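Local coordinates for protein lysyl-trna-dependent l-ysyl-phosphatidylgycerol synthase (Bacillus licheniformis, PDB 4V36) that transfers lysine from lysyl-tRNA to phosphatidylglycerol, a lipid modification through which bacteria gain resistance, probably to cationic antimicrobials, at residues K132-L136 with E300-P304. Numbering follows the deposited sequence.
Sequences KRAGL and EKYKP
In this GNAT-like (acetyltransferase-clan) fold, the first turn of helix 134-145 meets a type I beta turn, E300 to K303, that links helix 296-300 to strand 305-313. R133 is the N-cap residue, and A134, G135 and L136 begin the helix. The CA-to-CB bond of R133 points sideways, but its m, m, t side chain (chi4 83°) brings the guanidinium to the turn. The nearest CA atoms, of R133 and K301, stand 8.8 Å apart, so the gap is crossed by side chains, R133 reaching the turn backbone as well, with no hydrogen bond between the segments; 221 Å² is buried. At E300 the backbone is still helical (-66/-30), and E300 O accepts the turn bond from K303 N at 2.9 Å. K301 (-71/-7) turns its carbonyl to the R133 guanidinium, but K301 O lies 3.5 Å from R133 NH2 at too poor an angle to bond. The p, t, t, m side chain of K301 lays K301 CE 3.8 Å from L136 CD2, while K301 NZ turns back to F298 O and forms a salt bridge with D238. Y302 (-93/7, chi1 m) brings CE1 to 3.9 Å from CD1 of L136, an apolar contact made by the m,t leucine, which also packs on I242; the Y302 hydroxyl hydrogen-bonds D238, tying the turn to helix 236-251. K303 adopts the positive phi of a left-handed conformation (48/62), letting the chain leave the turn toward P304 and the strand. Its m, p, t, p side chain passes the R133 guanidinium edge, with K303 CD 3.4 Å from R133 NH2.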
loop_
_atom_site.group_PDB
_atom_site.type_symbol
_atom_site.label_atom_id
_atom_site.label_comp_id
_atom_site.label_asym_id
_atom_site.label_seq_id
_atom_site.Cartn_x
_atom_site.Cartn_y
_atom_site.Cartn_z
ATOM N N LYS A 132 24.624 -8.740 -14.403
ATOM C CA LYS A 132 24.718 -8.282 -13.023
ATOM C C LYS A 132 23.634 -8.925 -12.163
ATOM O O LYS A 132 23.616 -8.764 -10.943
ATOM C CB LYS A 132 24.612 -6.757 -12.953
ATOM N N ARG A 133 22.735 -9.657 -12.812
ATOM C CA ARG A 133 21.637 -10.324 -12.120
ATOM C C ARG A 133 22.028 -11.727 -11.666
ATOM O O ARG A 133 21.189 -12.627 -11.610
ATOM C CB ARG A 133 20.402 -10.391 -13.020
ATOM C CG ARG A 133 19.770 -9.039 -13.307
ATOM C CD ARG A 133 19.106 -8.465 -12.063
ATOM N NE ARG A 133 18.593 -7.118 -12.291
ATOM C CZ ARG A 133 17.418 -6.849 -12.851
ATOM N NH1 ARG A 133 16.628 -7.838 -13.247
ATOM N NH2 ARG A 133 17.033 -5.592 -13.018
ATOM N N ALA A 134 23.304 -11.908 -11.343
ATOM C CA ALA A 134 23.804 -13.201 -10.894
ATOM C C ALA A 134 23.334 -13.504 -9.477
ATOM O O ALA A 134 23.225 -14.665 -9.082
ATOM C CB ALA A 134 25.321 -13.239 -10.969
ATOM N N GLY A 135 23.056 -12.452 -8.714
ATOM C CA GLY A 135 22.593 -12.602 -7.348
ATOM C C GLY A 135 21.173 -13.128 -7.275
ATOM O O GLY A 135 20.891 -14.082 -6.550
ATOM N N LEU A 136 20.278 -12.505 -8.033
ATOM C CA LEU A 136 18.874 -12.901 -8.047
ATOM C C LEU A 136 18.687 -14.282 -8.665
ATOM O O LEU A 136 17.849 -15.064 -8.214
ATOM C CB LEU A 136 18.033 -11.872 -8.805
ATOM C CG LEU A 136 17.950 -10.474 -8.189
ATOM C CD1 LEU A 136 17.072 -9.564 -9.039
ATOM C CD2 LEU A 136 17.430 -10.551 -6.762
ATOM N N GLU A 300 15.458 -1.043 -5.646
ATOM C CA GLU A 300 16.175 -0.404 -6.745
ATOM C C GLU A 300 16.879 -1.421 -7.641
ATOM O O GLU A 300 17.042 -1.191 -8.839
ATOM C CB GLU A 300 17.187 0.605 -6.196
ATOM C CG GLU A 300 17.432 1.810 -7.096
ATOM C CD GLU A 300 18.327 1.495 -8.278
ATOM O OE1 GLU A 300 19.175 0.586 -8.159
ATOM O OE2 GLU A 300 18.180 2.156 -9.329
ATOM N N LYS A 301 17.281 -2.549 -7.065
ATOM C CA LYS A 301 18.021 -3.562 -7.814
ATOM C C LYS A 301 17.134 -4.292 -8.823
ATOM O O LYS A 301 17.621 -5.088 -9.626
ATOM C CB LYS A 301 18.670 -4.568 -6.862
ATOM C CG LYS A 301 17.694 -5.471 -6.130
ATOM C CD LYS A 301 18.437 -6.457 -5.240
ATOM C CE LYS A 301 17.483 -7.432 -4.569
ATOM N NZ LYS A 301 16.513 -6.741 -3.675
ATOM N N TYR A 302 15.835 -4.020 -8.775
ATOM C CA TYR A 302 14.906 -4.558 -9.760
ATOM C C TYR A 302 14.720 -3.567 -10.905
ATOM O O TYR A 302 13.887 -3.775 -11.788
ATOM C CB TYR A 302 13.560 -4.889 -9.113
ATOM C CG TYR A 302 13.613 -6.066 -8.165
ATOM C CD1 TYR A 302 13.527 -7.367 -8.641
ATOM C CD2 TYR A 302 13.750 -5.876 -6.797
ATOM C CE1 TYR A 302 13.578 -8.448 -7.780
ATOM C CE2 TYR A 302 13.800 -6.951 -5.928
ATOM C CZ TYR A 302 13.715 -8.234 -6.425
ATOM O OH TYR A 302 13.765 -9.310 -5.566
ATOM N N LYS A 303 15.513 -2.499 -10.877
ATOM C CA LYS A 303 15.461 -1.427 -11.875
ATOM C C LYS A 303 14.041 -0.935 -12.157
ATOM O O LYS A 303 13.557 -1.048 -13.282
ATOM C CB LYS A 303 16.114 -1.887 -13.183
ATOM C CG LYS A 303 17.618 -1.655 -13.254
ATOM C CD LYS A 303 18.379 -2.544 -12.283
ATOM C CE LYS A 303 19.858 -2.193 -12.256
ATOM N NZ LYS A 303 20.084 -0.788 -11.816
ATOM N N PRO A 304 13.370 -0.379 -11.137
ATOM C CA PRO A 304 11.981 0.042 -11.318
ATOM C C PRO A 304 11.856 1.479 -11.805
ATOM O O PRO A 304 12.832 2.229 -11.789
ATOM C CB PRO A 304 11.404 -0.096 -9.913
ATOM C CG PRO A 304 12.556 0.287 -9.033
ATOM C CD PRO A 304 13.819 -0.161 -9.748
#